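PDB 1OY5: tRNA (guanine-N(1)-)-methyltransferase from Aquifex aeolicus, which probably methylates the N1 position of guanosine-37 in various tRNAs, using S-adenosyl-L-methionine as the methyl donor. Local coordinates for residues Ile26-Val38 / Ile150-Ser162. Sequence-based numbering, arbitrary orientation.
Sequences IVKQAIKKGKVEV and IDAVSRVLPGVLS
Val160 packs against the helix 26-33 with both of its methyls: CG1 meets Ile26 CG2, while CG2 lies 4.1 Å from Ala30 CB and against the aliphatic start of Lys35. With CG1 anti to the backbone N (chi1 -179°), its fork straddles Ala30, whose single methyl lets the loop come close. Deeper in, the helix axes approach to 9.1 Å at 53°, and small or beta-branched residues fill the crossing: Val27 CG2 lies 3.9 Å from Ile150 CG2, which also touches Val38 CG2. Ser154 suits this apolar seam because OG, beside the Val36 methyls, turns back to its own helix, 2.8 Å from Ile150 O, a carbonyl that Ser154 N approaches from the opposite face. An alanine in place of Ser154 would probably leave Ile150 O without its second donor and the Val36 methyls less well covered. The outer side is polar and looser. There the extended chain of exposed Lys33 carries NZ to Gly159 O at 2.8 Å, with a longer bond to Val160 O from above that carbonyl's plane. Gly34, at positive phi, ends the helix in a Schellman motif and turns the chain into strand 36-42, outermost in this chain's parallel sheet. Both helices pack beside that sheet of the SPOUT-clan domain, away from the chain's probable S-adenosyl-L-methionine site: Ile150 rests on strand 6-12, Ala152 and Val153 on helix 98-105, while Asp151 hydrogen-bonds Tyr21 of helix 15-21 and Ser140 N of the second subunit.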
ATOM      1  N   ILE A  26      11.946  -4.349  -8.182  1.00 20.81           N
ATOM      2  CA  ILE A  26      11.747  -3.799  -9.494  1.00 21.17           C
ATOM      3  C   ILE A  26      12.073  -2.339  -9.530  1.00 20.73           C
ATOM      4  O   ILE A  26      12.439  -1.826 -10.557  1.00 21.20           O
ATOM      5  CB  ILE A  26      10.289  -4.049  -9.915  1.00 21.25           C
ATOM      6  CG1 ILE A  26       9.925  -5.508  -9.660  1.00 22.55           C
ATOM      7  CG2 ILE A  26      10.090  -3.816 -11.364  1.00 22.75           C
ATOM      8  CD1 ILE A  26      10.976  -6.500 -10.093  1.00 23.67           C
ATOM      9  N   VAL A  27      11.931  -1.649  -8.417  1.00 21.18           N
ATOM     10  CA  VAL A  27      12.204  -0.224  -8.418  1.00 20.74           C
ATOM     11  C   VAL A  27      13.697  -0.037  -8.588  1.00 21.14           C
ATOM     12  O   VAL A  27      14.137   0.836  -9.322  1.00 21.72           O
ATOM     13  CB  VAL A  27      11.678   0.501  -7.171  1.00 19.95           C
ATOM     14  CG1 VAL A  27      12.262   1.921  -7.076  1.00 19.71           C
ATOM     15  CG2 VAL A  27      10.197   0.579  -7.245  1.00 19.64           C
ATOM     16  N   LYS A  28      14.477  -0.885  -7.940  1.00 21.33           N
ATOM     17  CA  LYS A  28      15.923  -0.787  -8.040  1.00 21.90           C
ATOM     18  C   LYS A  28      16.397  -1.140  -9.446  1.00 21.30           C
ATOM     19  O   LYS A  28      17.281  -0.520  -9.979  1.00 21.85           O
ATOM     20  CB  LYS A  28      16.569  -1.681  -7.009  1.00 21.73           C
ATOM     21  CG  LYS A  28      18.053  -1.732  -7.047  1.00 25.22           C
ATOM     22  CD  LYS A  28      18.514  -3.092  -6.398  1.00 30.60           C
ATOM     23  CE  LYS A  28      20.009  -3.365  -6.575  1.00 31.85           C
ATOM     24  NZ  LYS A  28      20.302  -4.832  -6.526  1.00 33.87           N
ATOM     25  N   GLN A  29      15.782  -2.139 -10.035  1.00 21.12           N
ATOM     26  CA  GLN A  29      16.071  -2.554 -11.384  1.00 21.30           C
ATOM     27  C   GLN A  29      15.768  -1.399 -12.346  1.00 21.01           C
ATOM     28  O   GLN A  29      16.618  -1.006 -13.157  1.00 21.07           O
ATOM     29  CB  GLN A  29      15.180  -3.742 -11.693  1.00 22.01           C
ATOM     30  CG  GLN A  29      15.419  -4.406 -12.964  1.00 24.67           C
ATOM     31  CD  GLN A  29      14.749  -5.744 -12.982  1.00 30.48           C
ATOM     32  OE1 GLN A  29      14.805  -6.477 -11.977  1.00 34.22           O
ATOM     33  NE2 GLN A  29      14.111  -6.092 -14.119  1.00 33.21           N
ATOM     34  N   ALA A  30      14.574  -0.824 -12.239  1.00 19.93           N
ATOM     35  CA  ALA A  30      14.228   0.316 -13.069  1.00 19.92           C
ATOM     36  C   ALA A  30      15.274   1.442 -12.916  1.00 19.59           C
ATOM     37  O   ALA A  30      15.687   2.085 -13.909  1.00 19.14           O
ATOM     38  CB  ALA A  30      12.855   0.823 -12.716  1.00 19.98           C
ATOM     39  N   ILE A  31      15.686   1.687 -11.674  1.00 18.87           N
ATOM     40  CA  ILE A  31      16.637   2.734 -11.409  1.00 18.82           C
ATOM     41  C   ILE A  31      17.970   2.295 -12.005  1.00 19.39           C
ATOM     42  O   ILE A  31      18.641   3.049 -12.695  1.00 19.13           O
ATOM     43  CB  ILE A  31      16.744   3.052  -9.902  1.00 18.60           C
ATOM     44  CG1 ILE A  31      15.571   3.906  -9.451  1.00 18.78           C
ATOM     45  CG2 ILE A  31      17.999   3.827  -9.563  1.00 16.36           C
ATOM     46  CD1 ILE A  31      15.403   3.859  -7.890  1.00 20.90           C
ATOM     47  N   LYS A  32      18.320   1.056 -11.765  1.00 20.48           N
ATOM     48  CA  LYS A  32      19.531   0.518 -12.313  1.00 22.04           C
ATOM     49  C   LYS A  32      19.613   0.693 -13.839  1.00 21.59           C
ATOM     50  O   LYS A  32      20.607   1.162 -14.346  1.00 21.79           O
ATOM     51  CB  LYS A  32      19.641  -0.950 -11.959  1.00 22.69           C
ATOM     52  CG  LYS A  32      20.859  -1.270 -11.113  1.00 25.40           C
ATOM     53  CD  LYS A  32      22.121  -1.459 -11.999  1.00 28.12           C
ATOM     54  CE  LYS A  32      23.427  -1.399 -11.181  1.00 29.24           C
ATOM     55  NZ  LYS A  32      24.107  -0.052 -11.318  1.00 30.68           N
ATOM     56  N   LYS A  33      18.543   0.366 -14.535  1.00 21.08           N
ATOM     57  CA  LYS A  33      18.507   0.446 -15.970  1.00 21.16           C
ATOM     58  C   LYS A  33      18.296   1.852 -16.516  1.00 21.46           C
ATOM     59  O   LYS A  33      18.323   2.063 -17.708  1.00 21.38           O
ATOM     60  CB  LYS A  33      17.433  -0.505 -16.490  1.00 21.43           C
ATOM     61  CG  LYS A  33      17.741  -1.975 -16.219  1.00 21.10           C
ATOM     62  CD  LYS A  33      16.544  -2.796 -16.575  1.00 24.01           C
ATOM     63  CE  LYS A  33      16.812  -4.307 -16.609  1.00 25.22           C
ATOM     64  NZ  LYS A  33      15.733  -5.028 -17.364  1.00 23.87           N
ATOM     65  N   GLY A  34      18.101   2.836 -15.653  1.00 22.18           N
ATOM     66  CA  GLY A  34      17.924   4.197 -16.131  1.00 21.69           C
ATOM     67  C   GLY A  34      16.521   4.485 -16.621  1.00 21.79           C
ATOM     68  O   GLY A  34      16.308   5.470 -17.280  1.00 21.90           O
ATOM     69  N   LYS A  35      15.550   3.657 -16.259  1.00 22.12           N
ATOM     70  CA  LYS A  35      14.175   3.851 -16.705  1.00 22.16           C
ATOM     71  C   LYS A  35      13.446   4.698 -15.719  1.00 22.34           C
ATOM     72  O   LYS A  35      12.430   5.284 -16.023  1.00 23.62           O
ATOM     73  CB  LYS A  35      13.454   2.509 -16.873  1.00 22.20           C
ATOM     74  CG  LYS A  35      14.196   1.544 -17.791  1.00 21.67           C
ATOM     75  CD  LYS A  35      14.776   2.268 -18.988  1.00 20.71           C
ATOM     76  CE  LYS A  35      15.405   1.333 -20.035  1.00 20.59           C
ATOM     77  NZ  LYS A  35      15.346   2.002 -21.387  1.00 18.75           N
ATOM     78  N   VAL A  36      13.919   4.746 -14.494  1.00 22.68           N
ATOM     79  CA  VAL A  36      13.276   5.631 -13.543  1.00 22.82           C
ATOM     80  C   VAL A  36      14.259   6.181 -12.573  1.00 21.54           C
ATOM     81  O   VAL A  36      15.350   5.643 -12.391  1.00 20.46           O
ATOM     82  CB  VAL A  36      12.197   4.951 -12.757  1.00 23.35           C
ATOM     83  CG1 VAL A  36      11.240   4.249 -13.694  1.00 25.41           C
ATOM     84  CG2 VAL A  36      12.816   3.956 -11.837  1.00 26.04           C
ATOM     85  N   GLU A  37      13.843   7.291 -11.989  1.00 20.79           N
ATOM     86  CA  GLU A  37      14.551   7.947 -10.914  1.00 20.34           C
ATOM     87  C   GLU A  37      13.515   8.369  -9.863  1.00 20.36           C
ATOM     88  O   GLU A  37      12.416   8.800 -10.165  1.00 19.53           O
ATOM     89  CB  GLU A  37      15.310   9.156 -11.422  1.00 20.27           C
ATOM     90  CG  GLU A  37      16.545   8.829 -12.242  1.00 17.61           C
ATOM     91  CD  GLU A  37      17.145  10.082 -12.840  1.00 18.81           C
ATOM     92  OE1 GLU A  37      16.661  11.197 -12.524  1.00 18.20           O
ATOM     93  OE2 GLU A  37      18.041   9.965 -13.696  1.00 22.24           O
ATOM     94  N   VAL A  38      13.911   8.228  -8.610  1.00 21.40           N
ATOM     95  CA  VAL A  38      13.072   8.466  -7.462  1.00 20.94           C
ATOM     96  C   VAL A  38      13.799   9.416  -6.571  1.00 20.29           C
ATOM     97  O   VAL A  38      14.791   9.061  -5.979  1.00 19.89           O
ATOM     98  CB  VAL A  38      12.846   7.141  -6.662  1.00 21.04           C
ATOM     99  CG1 VAL A  38      12.133   7.412  -5.354  1.00 22.19           C
ATOM    100  CG2 VAL A  38      12.070   6.183  -7.468  1.00 20.58           C
ATOM    101  N   ILE A 150       4.834   4.107  -7.184  1.00 21.60           N
ATOM    102  CA  ILE A 150       6.160   3.996  -7.782  1.00 21.93           C
ATOM    103  C   ILE A 150       6.412   2.574  -8.282  1.00 22.04           C
ATOM    104  O   ILE A 150       6.960   2.367  -9.359  1.00 20.11           O
ATOM    105  CB  ILE A 150       7.225   4.407  -6.762  1.00 22.41           C
ATOM    106  CG1 ILE A 150       7.132   5.914  -6.474  1.00 22.95           C
ATOM    107  CG2 ILE A 150       8.596   4.157  -7.315  1.00 24.75           C
ATOM    108  CD1 ILE A 150       8.083   6.428  -5.428  1.00 22.97           C
ATOM    109  N   ASP A 151       5.989   1.597  -7.473  1.00 22.69           N
ATOM    110  CA  ASP A 151       6.141   0.182  -7.783  1.00 22.69           C
ATOM    111  C   ASP A 151       5.329  -0.206  -9.006  1.00 22.67           C
ATOM    112  O   ASP A 151       5.845  -0.799  -9.926  1.00 22.86           O
ATOM    113  CB  ASP A 151       5.707  -0.659  -6.579  1.00 22.20           C
ATOM    114  CG  ASP A 151       6.074  -2.118  -6.715  1.00 22.35           C
ATOM    115  OD1 ASP A 151       5.300  -2.881  -7.317  1.00 24.23           O
ATOM    116  OD2 ASP A 151       7.086  -2.626  -6.195  1.00 25.46           O
ATOM    117  N   ALA A 152       4.046   0.127  -8.999  1.00 22.68           N
ATOM    118  CA  ALA A 152       3.136  -0.260 -10.072  1.00 22.34           C
ATOM    119  C   ALA A 152       3.564   0.292 -11.423  1.00 22.28           C
ATOM    120  O   ALA A 152       3.573  -0.422 -12.430  1.00 21.60           O
ATOM    121  CB  ALA A 152       1.695   0.185  -9.746  1.00 21.89           C
ATOM    122  N   VAL A 153       3.880   1.572 -11.425  1.00 23.08           N
ATOM    123  CA  VAL A 153       4.308   2.285 -12.606  1.00 24.68           C
ATOM    124  C   VAL A 153       5.626   1.738 -13.171  1.00 25.55           C
ATOM    125  O   VAL A 153       5.741   1.472 -14.375  1.00 25.67           O
ATOM    126  CB  VAL A 153       4.442   3.773 -12.303  1.00 24.79           C
ATOM    127  CG1 VAL A 153       5.161   4.460 -13.410  1.00 26.45           C
ATOM    128  CG2 VAL A 153       3.054   4.394 -12.112  1.00 25.25           C
ATOM    129  N   SER A 154       6.587   1.517 -12.285  1.00 26.55           N
ATOM    130  CA  SER A 154       7.909   1.051 -12.667  1.00 27.27           C
ATOM    131  C   SER A 154       7.859  -0.280 -13.328  1.00 28.22           C
ATOM    132  O   SER A 154       8.601  -0.511 -14.276  1.00 28.74           O
ATOM    133  CB  SER A 154       8.825   0.943 -11.455  1.00 27.36           C
ATOM    134  OG  SER A 154       9.232   2.219 -10.983  1.00 27.20           O
ATOM    135  N   ARG A 155       6.997  -1.171 -12.848  1.00 29.05           N
ATOM    136  CA  ARG A 155       6.940  -2.520 -13.436  1.00 29.95           C
ATOM    137  C   ARG A 155       6.292  -2.591 -14.830  1.00 30.38           C
ATOM    138  O   ARG A 155       6.575  -3.521 -15.581  1.00 30.82           O
ATOM    139  CB  ARG A 155       6.326  -3.555 -12.485  1.00 29.93           C
ATOM    140  CG  ARG A 155       4.860  -3.355 -12.187  1.00 30.27           C
ATOM    141  CD  ARG A 155       4.251  -4.506 -11.450  1.00 28.09           C
ATOM    142  NE  ARG A 155       4.313  -5.740 -12.226  1.00 26.75           N
ATOM    143  CZ  ARG A 155       3.504  -6.035 -13.234  1.00 25.95           C
ATOM    144  NH1 ARG A 155       2.559  -5.184 -13.610  1.00 26.31           N
ATOM    145  NH2 ARG A 155       3.622  -7.191 -13.865  1.00 25.43           N
ATOM    146  N   VAL A 156       5.468  -1.607 -15.200  1.00 30.92           N
ATOM    147  CA  VAL A 156       4.867  -1.605 -16.545  1.00 30.10           C
ATOM    148  C   VAL A 156       5.672  -0.744 -17.479  1.00 30.59           C
ATOM    149  O   VAL A 156       5.236  -0.468 -18.592  1.00 30.91           O
ATOM    150  CB  VAL A 156       3.411  -1.098 -16.573  1.00 29.51           C
ATOM    151  CG1 VAL A 156       2.519  -1.979 -15.732  1.00 28.26           C
ATOM    152  CG2 VAL A 156       3.330   0.339 -16.156  1.00 29.00           C
ATOM    153  N   LEU A 157       6.831  -0.269 -17.037  1.00 31.33           N
ATOM    154  CA  LEU A 157       7.678   0.517 -17.946  1.00 31.56           C
ATOM    155  C   LEU A 157       8.429  -0.415 -18.884  1.00 31.74           C
ATOM    156  O   LEU A 157       8.891  -1.466 -18.489  1.00 32.16           O
ATOM    157  CB  LEU A 157       8.690   1.358 -17.186  1.00 31.25           C
ATOM    158  CG  LEU A 157       8.164   2.600 -16.514  1.00 31.03           C
ATOM    159  CD1 LEU A 157       9.283   3.260 -15.728  1.00 30.33           C
ATOM    160  CD2 LEU A 157       7.556   3.550 -17.535  1.00 31.37           C
ATOM    161  N   PRO A 158       8.543  -0.042 -20.136  1.00 32.29           N
ATOM    162  CA  PRO A 158       9.286  -0.857 -21.091  1.00 32.47           C
ATOM    163  C   PRO A 158      10.775  -0.893 -20.730  1.00 32.99           C
ATOM    164  O   PRO A 158      11.347   0.145 -20.408  1.00 33.09           O
ATOM    165  CB  PRO A 158       9.029  -0.137 -22.421  1.00 31.89           C
ATOM    166  CG  PRO A 158       8.700   1.197 -22.069  1.00 31.58           C
ATOM    167  CD  PRO A 158       7.940   1.135 -20.780  1.00 32.73           C
ATOM    168  N   GLY A 159      11.376  -2.077 -20.753  1.00 33.78           N
ATOM    169  CA  GLY A 159      12.779  -2.236 -20.419  1.00 34.91           C
ATOM    170  C   GLY A 159      13.039  -2.736 -18.992  1.00 36.35           C
ATOM    171  O   GLY A 159      14.174  -3.058 -18.644  1.00 36.29           O
ATOM    172  N   VAL A 160      11.992  -2.831 -18.171  1.00 37.83           N
ATOM    173  CA  VAL A 160      12.153  -3.172 -16.757  1.00 39.11           C
ATOM    174  C   VAL A 160      11.904  -4.659 -16.507  1.00 40.71           C
ATOM    175  O   VAL A 160      12.795  -5.383 -16.046  1.00 40.51           O
ATOM    176  CB  VAL A 160      11.203  -2.329 -15.866  1.00 39.05           C
ATOM    177  CG1 VAL A 160      11.405  -2.669 -14.400  1.00 38.69           C
ATOM    178  CG2 VAL A 160      11.394  -0.836 -16.113  1.00 37.18           C
ATOM    179  N   LEU A 161      10.672  -5.092 -16.778  1.00 42.81           N
ATOM    180  CA  LEU A 161      10.281  -6.509 -16.705  1.00 43.97           C
ATOM    181  C   LEU A 161      10.554  -7.150 -18.071  1.00 45.48           C
ATOM    182  O   LEU A 161       9.941  -6.757 -19.069  1.00 45.44           O
ATOM    183  CB  LEU A 161       8.776  -6.658 -16.428  1.00 43.75           C
ATOM    184  CG  LEU A 161       8.256  -6.490 -15.010  1.00 44.25           C
ATOM    185  CD1 LEU A 161       6.742  -6.592 -14.976  1.00 44.48           C
ATOM    186  CD2 LEU A 161       8.873  -7.549 -14.144  1.00 45.32           C
ATOM    187  N   SER A 162      11.476  -8.118 -18.108  1.00 47.18           N
ATOM    188  CA  SER A 162      11.766  -8.955 -19.304  1.00 48.14           C
ATOM    189  C   SER A 162      10.624  -9.707 -20.032  1.00 48.78           C
ATOM    190  O   SER A 162      10.725 -10.926 -20.224  1.00 48.86           O
ATOM    191  CB  SER A 162      12.749 -10.058 -18.913  1.00 48.26           C
ATOM    192  OG  SER A 162      13.813  -9.584 -18.101  1.00 49.78           O
TER